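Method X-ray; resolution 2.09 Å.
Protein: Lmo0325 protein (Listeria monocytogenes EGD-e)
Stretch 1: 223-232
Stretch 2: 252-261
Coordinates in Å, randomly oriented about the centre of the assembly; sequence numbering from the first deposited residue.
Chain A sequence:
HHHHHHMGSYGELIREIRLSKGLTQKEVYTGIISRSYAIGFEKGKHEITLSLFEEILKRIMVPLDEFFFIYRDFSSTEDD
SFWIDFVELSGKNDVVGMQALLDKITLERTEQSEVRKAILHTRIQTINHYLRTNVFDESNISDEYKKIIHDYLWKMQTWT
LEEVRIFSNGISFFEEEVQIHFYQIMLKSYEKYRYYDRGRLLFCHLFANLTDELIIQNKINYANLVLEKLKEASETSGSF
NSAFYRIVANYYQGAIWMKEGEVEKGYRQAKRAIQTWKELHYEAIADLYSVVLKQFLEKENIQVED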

# COMPACT_ATOMS: atom_id res chain seq x y z
N ALA A 223 -19.95 4.80 19.10
CA ALA A 223 -19.34 5.61 18.07
C ALA A 223 -17.98 6.08 18.55
O ALA A 223 -17.03 6.04 17.81
CB ALA A 223 -20.20 6.81 17.72
N ASN A 224 -17.90 6.48 19.80
CA ASN A 224 -16.62 6.85 20.41
C ASN A 224 -15.66 5.70 20.41
O ASN A 224 -14.49 5.88 20.11
CB ASN A 224 -16.80 7.39 21.84
CG ASN A 224 -17.10 8.88 21.85
OD1 ASN A 224 -16.32 9.66 21.33
ND2 ASN A 224 -18.25 9.28 22.37
N LEU A 225 -16.15 4.51 20.70
CA LEU A 225 -15.22 3.37 20.70
C LEU A 225 -14.64 3.12 19.34
O LEU A 225 -13.42 2.92 19.18
CB LEU A 225 -15.91 2.10 21.21
CG LEU A 225 -16.26 2.20 22.70
CD1 LEU A 225 -17.11 1.03 23.16
CD2 LEU A 225 -15.01 2.38 23.56
N VAL A 226 -15.51 3.10 18.33
CA VAL A 226 -15.07 2.81 16.99
C VAL A 226 -14.19 3.94 16.42
O VAL A 226 -13.19 3.67 15.76
CB VAL A 226 -16.26 2.53 16.07
CG1 VAL A 226 -15.76 2.23 14.67
CG2 VAL A 226 -17.04 1.32 16.56
N LEU A 227 -14.54 5.19 16.69
CA LEU A 227 -13.71 6.31 16.30
C LEU A 227 -12.30 6.18 16.85
O LEU A 227 -11.32 6.43 16.13
CB LEU A 227 -14.32 7.65 16.75
CG LEU A 227 -13.46 8.90 16.53
CD1 LEU A 227 -13.13 9.12 15.06
CD2 LEU A 227 -14.15 10.15 17.02
N GLU A 228 -12.17 5.78 18.11
CA GLU A 228 -10.84 5.62 18.70
C GLU A 228 -10.01 4.60 17.89
O GLU A 228 -8.78 4.75 17.71
CB GLU A 228 -11.01 5.25 20.18
CG GLU A 228 -9.77 4.80 20.93
CD GLU A 228 -10.09 3.97 22.22
OE1 GLU A 228 -11.20 4.12 22.83
OE2 GLU A 228 -9.20 3.15 22.62
N LYS A 229 -10.67 3.58 17.35
CA LYS A 229 -9.98 2.61 16.52
C LYS A 229 -9.59 3.18 15.18
O LYS A 229 -8.55 2.85 14.65
CB LYS A 229 -10.84 1.39 16.22
CG LYS A 229 -11.18 0.55 17.43
CD LYS A 229 -10.00 -0.24 17.96
CE LYS A 229 -10.20 -0.34 19.47
NZ LYS A 229 -9.41 -1.42 20.01
N LEU A 230 -10.47 3.98 14.61
CA LEU A 230 -10.17 4.65 13.35
C LEU A 230 -8.95 5.58 13.56
O LEU A 230 -8.05 5.61 12.73
CB LEU A 230 -11.38 5.44 12.88
CG LEU A 230 -11.09 6.38 11.72
CD1 LEU A 230 -10.66 5.59 10.52
CD2 LEU A 230 -12.32 7.16 11.36
N LYS A 231 -8.93 6.32 14.65
CA LYS A 231 -7.80 7.18 15.00
C LYS A 231 -6.52 6.36 15.11
O LYS A 231 -5.52 6.66 14.45
CB LYS A 231 -8.00 7.89 16.33
CG LYS A 231 -9.04 8.99 16.31
CD LYS A 231 -8.47 10.28 15.74
CE LYS A 231 -9.41 11.48 15.88
NZ LYS A 231 -8.68 12.73 15.49
N GLU A 232 -6.57 5.30 15.91
CA GLU A 232 -5.40 4.45 16.09
C GLU A 232 -4.93 3.84 14.79
O GLU A 232 -3.72 3.86 14.45
CB GLU A 232 -5.72 3.36 17.08
CG GLU A 232 -4.54 2.48 17.42
CD GLU A 232 -4.96 1.30 18.29
OE1 GLU A 232 -5.49 0.30 17.79
OE2 GLU A 232 -4.77 1.39 19.49
N TYR A 252 -15.33 12.92 11.89
CA TYR A 252 -16.22 12.24 12.86
C TYR A 252 -16.04 12.68 14.33
O TYR A 252 -17.01 12.69 15.08
CB TYR A 252 -16.14 10.71 12.69
CG TYR A 252 -16.79 10.25 11.40
CD1 TYR A 252 -18.16 10.45 11.18
CD2 TYR A 252 -16.07 9.60 10.42
CE1 TYR A 252 -18.76 10.03 10.00
CE2 TYR A 252 -16.67 9.19 9.23
CZ TYR A 252 -18.00 9.43 9.02
OH TYR A 252 -18.59 9.02 7.85
N GLN A 253 -14.84 13.09 14.72
CA GLN A 253 -14.59 13.59 16.08
C GLN A 253 -15.39 14.90 16.22
O GLN A 253 -16.02 15.17 17.27
CB GLN A 253 -13.10 13.81 16.33
CG GLN A 253 -12.74 14.36 17.70
CD GLN A 253 -13.26 13.49 18.84
OE1 GLN A 253 -12.54 12.62 19.30
NE2 GLN A 253 -14.52 13.67 19.26
N GLY A 254 -15.43 15.65 15.12
CA GLY A 254 -16.22 16.88 15.08
C GLY A 254 -17.69 16.61 15.32
O GLY A 254 -18.31 17.24 16.15
N ALA A 255 -18.22 15.64 14.60
CA ALA A 255 -19.63 15.30 14.70
C ALA A 255 -19.98 14.83 16.12
O ALA A 255 -20.99 15.23 16.68
CB ALA A 255 -19.96 14.20 13.69
N ILE A 256 -19.14 13.97 16.68
CA ILE A 256 -19.35 13.48 18.02
C ILE A 256 -19.28 14.58 19.07
O ILE A 256 -20.08 14.61 20.02
CB ILE A 256 -18.39 12.35 18.35
CG1 ILE A 256 -18.73 11.14 17.45
CG2 ILE A 256 -18.50 11.99 19.83
CD1 ILE A 256 -17.84 9.93 17.65
N TRP A 257 -18.36 15.51 18.89
CA TRP A 257 -18.35 16.67 19.76
C TRP A 257 -19.66 17.43 19.71
O TRP A 257 -20.18 17.86 20.76
CB TRP A 257 -17.19 17.61 19.43
CG TRP A 257 -15.89 17.14 20.01
CD1 TRP A 257 -15.71 16.33 21.08
CD2 TRP A 257 -14.58 17.48 19.54
NE1 TRP A 257 -14.37 16.14 21.31
CE2 TRP A 257 -13.66 16.84 20.38
CE3 TRP A 257 -14.09 18.28 18.50
CZ2 TRP A 257 -12.27 16.95 20.21
CZ3 TRP A 257 -12.72 18.40 18.33
CH2 TRP A 257 -11.82 17.74 19.19
N MSE A 258 -20.23 17.59 18.52
CA MSE A 258 -21.51 18.29 18.41
C MSE A 258 -22.58 17.59 19.20
O MSE A 258 -23.36 18.19 19.89
CB MSE A 258 -21.94 18.47 16.96
CG MSE A 258 -20.96 19.38 16.25
SE MSE A 258 -21.59 20.00 14.51
CE MSE A 258 -20.76 18.60 13.44
N LYS A 259 -22.60 16.28 19.10
CA LYS A 259 -23.52 15.47 19.85
C LYS A 259 -23.23 15.47 21.33
O LYS A 259 -24.12 15.21 22.10
CB LYS A 259 -23.43 14.03 19.39
CG LYS A 259 -24.02 13.77 18.02
CD LYS A 259 -25.54 13.85 18.07
CE LYS A 259 -26.14 12.63 18.75
NZ LYS A 259 -27.24 13.08 19.63
N GLU A 260 -21.99 15.71 21.74
CA GLU A 260 -21.70 15.73 23.16
C GLU A 260 -21.86 17.14 23.71
O GLU A 260 -21.23 17.47 24.71
CB GLU A 260 -20.29 15.22 23.42
CG GLU A 260 -20.16 13.72 23.21
CD GLU A 260 -18.71 13.24 23.20
OE1 GLU A 260 -17.78 14.05 22.98
OE2 GLU A 260 -18.51 12.03 23.41
N GLY A 261 -22.65 17.98 23.04
CA GLY A 261 -22.77 19.40 23.41
C GLY A 261 -21.59 20.34 23.17
O GLY A 261 -21.65 21.49 23.57
O HOH W 1 -15.70 12.50 21.79

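What forms the apolar centre of the contact? Leu-227 and Ile-256, both buried and both with their CA-to-CB bonds directed toward the opposing helix, meet where Leu-227 CD2 lies 3.7 Å from Ile-256 CD1. Ile-256 is in the m, t rotamer, which extends CD1 away from its own backbone, and this same methyl also reaches Ala-223, whose CB is 3.9 Å from Ile-256 CD1. The small side chain of Ala-223 thus packs on the tip of the isoleucine one helical turn before Leu-227. Branched aliphatic residues suit this place because they fill the gap between the helices without leaving a polar group unpaired.

How does Leu-227 occupy the space between the helices? In its t, p rotamer it places both methyls against the second helix. Leu-227 CD1 lies 4.1 Å from Tyr-252 CB, while Leu-227 CD2 sits 3.6 Å from Gln-253 CA, close against the backbone of the second helix. Tyr-252 therefore offers the base of its side chain to the contact; its ring leads away, and its hydroxyl is hydrogen-bonded elsewhere in the structure. The helices run nearly antiparallel, at 156°, with their axes 10.8 Å apart at closest approach, so advancing from Ala-223 to Leu-227 in one means stepping back from Ile-256 to Tyr-252 in the other.

Where does the apolar packing give way to polar groups? Gln-253 stands at this boundary. Its CA and CB belong to the packing surface, with Lys-231 CE 4.4 Å from Gln-253 CB, so the lysine contributes an aliphatic part of its chain here. The p value of chi2 bends the glutamine chain, and its amide reaches a water: Gln-253 NE2 donates a hydrogen bond of 3.0 Å to the oxygen of water 1.

What closes the polar edge? Asn-224 starts out sideways, but its amide turns nearer the second stretch and uses both ends. Asn-224 ND2 donates a hydrogen bond to Glu-260 OE2 at 3.0 Å, the one direct hydrogen bond between the stretches. Its other end, Asn-224 OD1, accepts a bond from water 1 at 2.9 Å, and lies 3.5 Å from Ile-256 CG2, where polar edge and apolar centre touch. Water 1 also donates to Glu-260 OE1 at 2.9 Å, linking asparagine, glutamine and glutamate. Glu-260, the first residue to leave helical geometry, is exposed; its carboxylate accepts from the Asn-224 amide at OE2 and from water 1 at OE1.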